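Local coordinates for protein alanine racemase, biosynthetic (PDB 6A2F) that carries a pyridoxal phosphate cofactor on a lysine, as a dimeric fold-type III enzyme of the alanine racemase family with a TIM-barrel domain and a mainly beta domain, at residues I116-M128 and P149-A161. Residues are numbered along the deposited sequence; the frame is centred on the assembly and turned at random.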
ATOM      1  N   ILE A 116     -35.298  13.919  -7.238  1.00 20.38           N
ATOM      2  CA  ILE A 116     -35.778  13.102  -6.136  1.00 19.58           C
ATOM      3  C   ILE A 116     -35.174  13.635  -4.835  1.00 18.33           C
ATOM      4  O   ILE A 116     -34.000  14.015  -4.807  1.00 18.35           O
ATOM      5  CB  ILE A 116     -35.440  11.596  -6.382  1.00 20.38           C
ATOM      6  CG1 ILE A 116     -36.034  10.690  -5.294  1.00 21.12           C
ATOM      7  CG2 ILE A 116     -33.934  11.367  -6.531  1.00 20.31           C
ATOM      8  CD1 ILE A 116     -36.235   9.248  -5.729  1.00 21.61           C
ATOM      9  N   PRO A 117     -35.980  13.705  -3.757  1.00 17.15           N
ATOM     10  CA  PRO A 117     -35.390  14.110  -2.482  1.00 16.08           C
ATOM     11  C   PRO A 117     -34.486  13.009  -1.920  1.00 15.12           C
ATOM     12  O   PRO A 117     -34.762  11.825  -2.100  1.00 14.95           O
ATOM     13  CB  PRO A 117     -36.611  14.338  -1.580  1.00 16.22           C
ATOM     14  CG  PRO A 117     -37.695  13.512  -2.179  1.00 16.40           C
ATOM     15  CD  PRO A 117     -37.437  13.493  -3.658  1.00 16.74           C
ATOM     16  N   LEU A 118     -33.406  13.407  -1.259  1.00 14.23           N
ATOM     17  CA  LEU A 118     -32.449  12.455  -0.706  1.00 13.47           C
ATOM     18  C   LEU A 118     -32.211  12.723   0.781  1.00 13.09           C
ATOM     19  O   LEU A 118     -32.472  13.828   1.271  1.00 12.94           O
ATOM     20  CB  LEU A 118     -31.129  12.521  -1.484  1.00 13.14           C
ATOM     21  CG  LEU A 118     -31.130  12.155  -2.975  1.00 12.96           C
ATOM     22  CD1 LEU A 118     -29.858  12.663  -3.628  1.00 12.88           C
ATOM     23  CD2 LEU A 118     -31.284  10.657  -3.203  1.00 12.84           C
ATOM     24  N   ASN A 119     -31.730  11.709   1.497  1.00 12.57           N
ATOM     25  CA  ASN A 119     -31.346  11.899   2.892  1.00 12.39           C
ATOM     26  C   ASN A 119     -30.060  12.714   2.941  1.00 12.30           C
ATOM     27  O   ASN A 119     -29.094  12.415   2.230  1.00 12.22           O
ATOM     28  CB  ASN A 119     -31.171  10.565   3.620  1.00 12.19           C
ATOM     29  CG  ASN A 119     -32.431   9.723   3.612  1.00 12.02           C
ATOM     30  OD1 ASN A 119     -33.549  10.238   3.619  1.00 11.77           O
ATOM     31  ND2 ASN A 119     -32.250   8.413   3.603  1.00 12.14           N
ATOM     32  N   VAL A 120     -30.077  13.761   3.761  1.00 12.11           N
ATOM     33  CA  VAL A 120     -28.960  14.682   3.897  1.00 11.93           C
ATOM     34  C   VAL A 120     -28.447  14.639   5.336  1.00 11.90           C
ATOM     35  O   VAL A 120     -29.218  14.816   6.284  1.00 11.87           O
ATOM     36  CB  VAL A 120     -29.367  16.125   3.514  1.00 11.94           C
ATOM     37  CG1 VAL A 120     -28.234  17.102   3.792  1.00 11.95           C
ATOM     38  CG2 VAL A 120     -29.779  16.202   2.048  1.00 11.93           C
ATOM     39  N   TRP A 121     -27.151  14.377   5.483  1.00 11.75           N
ATOM     40  CA  TRP A 121     -26.480  14.393   6.779  1.00 11.67           C
ATOM     41  C   TRP A 121     -25.570  15.613   6.833  1.00 11.87           C
ATOM     42  O   TRP A 121     -24.618  15.727   6.053  1.00 11.85           O
ATOM     43  CB  TRP A 121     -25.646  13.122   6.973  1.00 11.48           C
ATOM     44  CG  TRP A 121     -26.441  11.843   6.993  1.00 11.32           C
ATOM     45  CD1 TRP A 121     -27.037  11.228   5.926  1.00 11.19           C
ATOM     46  CD2 TRP A 121     -26.710  11.016   8.135  1.00 11.22           C
ATOM     47  NE1 TRP A 121     -27.667  10.075   6.334  1.00 11.13           N
ATOM     48  CE2 TRP A 121     -27.478   9.916   7.682  1.00 11.20           C
ATOM     49  CE3 TRP A 121     -26.378  11.095   9.496  1.00 11.15           C
ATOM     50  CZ2 TRP A 121     -27.928   8.906   8.547  1.00 11.15           C
ATOM     51  CZ3 TRP A 121     -26.828  10.087  10.357  1.00 11.07           C
ATOM     52  CH2 TRP A 121     -27.586   9.007   9.875  1.00 11.10           C
ATOM     53  N   LEU A 122     -25.881  16.534   7.740  1.00 11.99           N
ATOM     54  CA  LEU A 122     -25.065  17.721   7.948  1.00 12.05           C
ATOM     55  C   LEU A 122     -23.930  17.358   8.881  1.00 12.23           C
ATOM     56  O   LEU A 122     -24.158  16.797   9.957  1.00 12.28           O
ATOM     57  CB  LEU A 122     -25.896  18.862   8.554  1.00 12.03           C
ATOM     58  CG  LEU A 122     -26.920  19.591   7.685  1.00 11.98           C
ATOM     59  CD1 LEU A 122     -27.753  20.540   8.531  1.00 12.05           C
ATOM     60  CD2 LEU A 122     -26.231  20.351   6.561  1.00 12.05           C
ATOM     61  N   LYS A 123     -22.708  17.674   8.468  1.00 12.51           N
ATOM     62  CA  LYS A 123     -21.539  17.312   9.254  1.00 12.76           C
ATOM     63  C   LYS A 123     -21.066  18.437  10.151  1.00 12.90           C
ATOM     64  O   LYS A 123     -20.702  19.516   9.685  1.00 12.81           O
ATOM     65  CB  LYS A 123     -20.392  16.819   8.365  1.00 12.90           C
ATOM     66  CG  LYS A 123     -19.213  16.268   9.162  1.00 12.96           C
ATOM     67  CD  LYS A 123     -18.164  15.623   8.278  1.00 13.13           C
ATOM     68  CE  LYS A 123     -18.666  14.325   7.668  1.00 13.36           C
ATOM     69  NZ  LYS A 123     -17.615  13.712   6.813  1.00 13.78           N
ATOM     70  N   LEU A 124     -21.076  18.159  11.446  1.00 13.35           N
ATOM     71  CA  LEU A 124     -20.503  19.045  12.439  1.00 13.91           C
ATOM     72  C   LEU A 124     -19.019  18.750  12.607  1.00 14.56           C
ATOM     73  O   LEU A 124     -18.616  17.593  12.774  1.00 14.29           O
ATOM     74  CB  LEU A 124     -21.219  18.857  13.782  1.00 13.72           C
ATOM     75  CG  LEU A 124     -20.615  19.524  15.021  1.00 13.56           C
ATOM     76  CD1 LEU A 124     -20.793  21.036  14.975  1.00 13.55           C
ATOM     77  CD2 LEU A 124     -21.234  18.937  16.276  1.00 13.52           C
ATOM     78  N   ASP A 125     -18.221  19.806  12.670  1.00 15.71           N
ATOM     79  CA  ASP A 125     -16.820  19.648  12.978  1.00 16.81           C
ATOM     80  C   ASP A 125     -16.823  19.917  14.476  1.00 17.38           C
ATOM     81  O   ASP A 125     -17.028  21.042  14.907  1.00 17.51           O
ATOM     82  CB  ASP A 125     -15.973  20.684  12.251  1.00 17.30           C
ATOM     83  CG  ASP A 125     -14.529  20.689  12.718  1.00 17.81           C
ATOM     84  OD1 ASP A 125     -14.122  19.764  13.435  1.00 18.17           O
ATOM     85  OD2 ASP A 125     -13.799  21.628  12.365  1.00 18.18           O
ATOM     86  N   SER A 126     -16.612  18.876  15.266  1.00 18.18           N
ATOM     87  CA  SER A 126     -16.632  18.997  16.719  1.00 19.11           C
ATOM     88  C   SER A 126     -15.270  19.023  17.410  1.00 19.98           C
ATOM     89  O   SER A 126     -15.199  19.014  18.629  1.00 20.69           O
ATOM     90  CB  SER A 126     -17.521  17.919  17.337  1.00 18.76           C
ATOM     91  OG  SER A 126     -17.063  16.629  17.020  1.00 18.57           O
ATOM     92  N   GLY A 127     -14.195  19.103  16.639  1.00 20.78           N
ATOM     93  CA  GLY A 127     -12.864  19.109  17.214  1.00 21.61           C
ATOM     94  C   GLY A 127     -11.811  18.420  16.373  1.00 22.41           C
ATOM     95  O   GLY A 127     -10.629  18.589  16.614  1.00 22.46           O
ATOM     96  N   MET A 128     -12.238  17.656  15.372  1.00 23.16           N
ATOM     97  CA  MET A 128     -11.327  17.009  14.422  1.00 23.72           C
ATOM     98  C   MET A 128     -10.600  18.072  13.597  1.00 23.68           C
ATOM     99  O   MET A 128      -9.430  17.933  13.263  1.00 23.81           O
ATOM    100  CB  MET A 128     -12.081  16.068  13.496  1.00 24.34           C
ATOM    101  CG  MET A 128     -11.955  14.598  13.842  1.00 25.74           C
ATOM    102  SD  MET A 128     -10.417  13.860  13.276  1.00 26.75           S
ATOM    103  CE  MET A 128     -11.004  12.259  12.778  1.00 26.88           C
ATOM    104  N   PRO A 149     -37.245  21.114  -0.673  1.00 12.59           N
ATOM    105  CA  PRO A 149     -37.885  20.055  -1.462  1.00 12.47           C
ATOM    106  C   PRO A 149     -36.965  18.899  -1.884  1.00 12.47           C
ATOM    107  O   PRO A 149     -37.454  17.803  -2.166  1.00 12.49           O
ATOM    108  CB  PRO A 149     -38.395  20.798  -2.701  1.00 12.47           C
ATOM    109  CG  PRO A 149     -37.578  22.047  -2.772  1.00 12.54           C
ATOM    110  CD  PRO A 149     -37.348  22.424  -1.343  1.00 12.52           C
ATOM    111  N   GLY A 150     -35.658  19.147  -1.943  1.00 12.32           N
ATOM    112  CA  GLY A 150     -34.688  18.114  -2.303  1.00 12.19           C
ATOM    113  C   GLY A 150     -34.158  17.328  -1.113  1.00 12.16           C
ATOM    114  O   GLY A 150     -33.303  16.458  -1.269  1.00 12.12           O
ATOM    115  N   VAL A 151     -34.654  17.630   0.075  1.00 12.08           N
ATOM    116  CA  VAL A 151     -34.201  16.944   1.269  1.00 11.94           C
ATOM    117  C   VAL A 151     -35.286  16.032   1.808  1.00 12.03           C
ATOM    118  O   VAL A 151     -36.409  16.458   2.020  1.00 11.98           O
ATOM    119  CB  VAL A 151     -33.816  17.936   2.380  1.00 11.84           C
ATOM    120  CG1 VAL A 151     -33.456  17.192   3.650  1.00 11.79           C
ATOM    121  CG2 VAL A 151     -32.681  18.840   1.937  1.00 11.74           C
ATOM    122  N   ARG A 152     -34.957  14.765   2.004  1.00 12.03           N
ATOM    123  CA  ARG A 152     -35.933  13.851   2.548  1.00 11.95           C
ATOM    124  C   ARG A 152     -35.718  13.744   4.052  1.00 11.85           C
ATOM    125  O   ARG A 152     -36.588  14.064   4.838  1.00 11.97           O
ATOM    126  CB  ARG A 152     -35.774  12.490   1.884  1.00 12.01           C
ATOM    127  CG  ARG A 152     -36.724  11.426   2.382  1.00 12.07           C
ATOM    128  CD  ARG A 152     -36.381  10.089   1.758  1.00 12.17           C
ATOM    129  NE  ARG A 152     -37.219   9.020   2.277  1.00 12.20           N
ATOM    130  CZ  ARG A 152     -36.985   8.377   3.410  1.00 12.21           C
ATOM    131  NH1 ARG A 152     -37.803   7.423   3.806  1.00 12.27           N
ATOM    132  NH2 ARG A 152     -35.937   8.693   4.147  1.00 12.08           N
ATOM    133  N   GLU A 153     -34.508  13.405   4.446  1.00 11.63           N
ATOM    134  CA  GLU A 153     -34.178  13.286   5.846  1.00 11.42           C
ATOM    135  C   GLU A 153     -33.113  14.298   6.134  1.00 11.31           C
ATOM    136  O   GLU A 153     -32.170  14.418   5.375  1.00 11.34           O
ATOM    137  CB  GLU A 153     -33.574  11.917   6.148  1.00 11.36           C
ATOM    138  CG  GLU A 153     -34.478  10.882   6.783  1.00 11.41           C
ATOM    139  CD  GLU A 153     -33.729   9.602   7.109  1.00 11.50           C
ATOM    140  OE1 GLU A 153     -32.503   9.579   6.968  1.00 11.51           O
ATOM    141  OE2 GLU A 153     -34.356   8.610   7.505  1.00 11.53           O
ATOM    142  N   LEU A 154     -33.287  15.077   7.186  1.00 11.17           N
ATOM    143  CA  LEU A 154     -32.209  15.979   7.572  1.00 11.13           C
ATOM    144  C   LEU A 154     -31.586  15.434   8.855  1.00 11.09           C
ATOM    145  O   LEU A 154     -32.277  15.241   9.857  1.00 11.17           O
ATOM    146  CB  LEU A 154     -32.690  17.424   7.727  1.00 11.07           C
ATOM    147  CG  LEU A 154     -31.583  18.486   7.841  1.00 11.18           C
ATOM    148  CD1 LEU A 154     -30.602  18.429   6.672  1.00 11.06           C
ATOM    149  CD2 LEU A 154     -32.172  19.886   7.977  1.00 11.13           C
ATOM    150  N   ASN A 155     -30.285  15.167   8.800  1.00 10.98           N
ATOM    151  CA  ASN A 155     -29.595  14.406   9.838  1.00 10.98           C
ATOM    152  C   ASN A 155     -28.352  15.120  10.362  1.00 11.00           C
ATOM    153  O   ASN A 155     -27.895  16.104   9.771  1.00 11.08           O
ATOM    154  CB  ASN A 155     -29.219  13.016   9.306  1.00 10.90           C
ATOM    155  CG  ASN A 155     -30.424  12.218   8.842  1.00 10.93           C
ATOM    156  OD1 ASN A 155     -31.543  12.425   9.309  1.00 10.97           O
ATOM    157  ND2 ASN A 155     -30.200  11.298   7.916  1.00 10.86           N
ATOM    158  N   LEU A 156     -27.818  14.626  11.478  1.00 10.91           N
ATOM    159  CA  LEU A 156     -26.593  15.172  12.054  1.00 10.91           C
ATOM    160  C   LEU A 156     -25.504  14.106  12.177  1.00 11.03           C
ATOM    161  O   LEU A 156     -25.760  12.989  12.643  1.00 11.11           O
ATOM    162  CB  LEU A 156     -26.868  15.824  13.414  1.00 10.74           C
ATOM    163  CG  LEU A 156     -25.682  16.459  14.156  1.00 10.65           C
ATOM    164  CD1 LEU A 156     -25.189  17.717  13.456  1.00 10.53           C
ATOM    165  CD2 LEU A 156     -26.029  16.751  15.610  1.00 10.61           C
ATOM    166  N   ILE A 157     -24.292  14.465  11.756  1.00 11.08           N
ATOM    167  CA  ILE A 157     -23.136  13.570  11.840  1.00 11.19           C
ATOM    168  C   ILE A 157     -21.875  14.319  12.307  1.00 11.44           C
ATOM    169  O   ILE A 157     -21.634  15.466  11.915  1.00 11.40           O
ATOM    170  CB  ILE A 157     -22.900  12.783  10.513  1.00 11.04           C
ATOM    171  CG1 ILE A 157     -21.868  11.661  10.711  1.00 10.92           C
ATOM    172  CG2 ILE A 157     -22.509  13.712   9.365  1.00 10.94           C
ATOM    173  CD1 ILE A 157     -21.675  10.753   9.513  1.00 10.80           C
ATOM    174  N   SER A 158     -21.105  13.668  13.176  1.00 11.63           N
ATOM    175  CA  SER A 158     -19.788  14.144  13.576  1.00 11.88           C
ATOM    176  C   SER A 158     -18.903  12.945  13.891  1.00 12.13           C
ATOM    177  O   SER A 158     -19.387  11.813  13.975  1.00 12.29           O
ATOM    178  CB  SER A 158     -19.881  15.088  14.775  1.00 11.90           C
ATOM    179  OG  SER A 158     -18.766  15.960  14.814  1.00 11.93           O
ATOM    180  N   HIS A 159     -17.611  13.193  14.070  1.00 12.40           N
ATOM    181  CA  HIS A 159     -16.632  12.120  14.188  1.00 12.79           C
ATOM    182  C   HIS A 159     -15.564  12.469  15.232  1.00 12.96           C
ATOM    183  O   HIS A 159     -15.029  13.579  15.223  1.00 12.91           O
ATOM    184  CB  HIS A 159     -15.998  11.859  12.813  1.00 12.94           C
ATOM    185  CG  HIS A 159     -15.126  10.643  12.757  1.00 13.13           C
ATOM    186  ND1 HIS A 159     -15.634   9.362  12.705  1.00 13.24           N
ATOM    187  CD2 HIS A 159     -13.778  10.514  12.723  1.00 13.12           C
ATOM    188  CE1 HIS A 159     -14.637   8.496  12.651  1.00 13.31           C
ATOM    189  NE2 HIS A 159     -13.500   9.170  12.661  1.00 13.28           N
ATOM    190  N   PHE A 160     -15.273  11.518  16.125  1.00 13.17           N
ATOM    191  CA  PHE A 160     -14.297  11.699  17.211  1.00 13.51           C
ATOM    192  C   PHE A 160     -12.862  11.684  16.708  1.00 13.76           C
ATOM    193  O   PHE A 160     -12.558  11.011  15.726  1.00 13.95           O
ATOM    194  CB  PHE A 160     -14.430  10.584  18.251  1.00 13.46           C
ATOM    195  CG  PHE A 160     -15.625  10.713  19.154  1.00 13.50           C
ATOM    196  CD1 PHE A 160     -15.762  11.801  20.012  1.00 13.42           C
ATOM    197  CD2 PHE A 160     -16.597   9.715  19.181  1.00 13.47           C
ATOM    198  CE1 PHE A 160     -16.853  11.903  20.862  1.00 13.39           C
ATOM    199  CE2 PHE A 160     -17.690   9.811  20.030  1.00 13.45           C
ATOM    200  CZ  PHE A 160     -17.819  10.905  20.871  1.00 13.47           C
ATOM    201  N   ALA A 161     -11.979  12.400  17.400  1.00 14.08           N
ATOM    202  CA  ALA A 161     -10.547  12.406  17.064  1.00 14.44           C
ATOM    203  C   ALA A 161      -9.702  11.473  17.943  1.00 14.68           C
ATOM    204  O   ALA A 161      -8.614  11.052  17.543  1.00 14.43           O
ATOM    205  CB  ALA A 161      -9.992  13.827  17.117  1.00 14.20           C
TER
HETATM  206  O   HOH W   1     -15.277  16.470  14.251  1.00 17.12           O
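Two neighbouring parallel strands of the TIM barrel, 118-123 and 153-157, pair side by side, and on one face of the sheet Asn-155 lies over the indole of Trp-121. Asn-155 CB sits over the six-membered ring of Trp-121, 3.7 Å from its centroid, a CH-pi contact, while the amide plane stands steeply to the ring, at 68°, and ND2 reaches over the same face toward the rim. With chi1 -59°, Asn-155 CG stands beside its own backbone N, which turns ND2 back along the strand to bond Glu-153 OE1 almost straight (3.0 Å, 177°). Trp-121 NE1 and Asn-155 ND2 are both donors and cannot bond each other; each finds its own carboxylate, Asp-97 for NE1 and Glu-153 for ND2. Glu-153, which also pairs with Arg-75, stacks its carboxylate nearly parallel to the amide of Asn-119. Asn-119 OD1 receives Arg-152 NH2 in plane on a lone pair (2.9 Å), while ND2 is held by Asp-97; asparagine suits the place because it accepts and donates at once.

Helix 135-145 links the strands in a beta-alpha-beta crossover, and the apolar face of the pair is turned toward it. Val-120 CG1 and Leu-122 CG both pack on Leu-154 CD1, and Leu-124 CB rests on Leu-156 CD1; branched chains fill this layer between sheet and helix. The backbone bonds alternate regularly from Val-120 N to Glu-153 O (2.7 Å) onward, after a beta bulge between Leu-118 and Val-120 shifts the register by one.

At the C-terminal ends of the strands, Ser-158 OG donates to Leu-124 O (2.6 Å) and accepts from Ser-126 OG (2.9 Å), small hydroxyls tying the two loops together. Further on, Met-128 CE touches the His-159 ring at its edge, 3.3 Å from CD2, while His-159 NE2 bonds Tyr-254 of the second subunit, a residue of a D-lysine pocket.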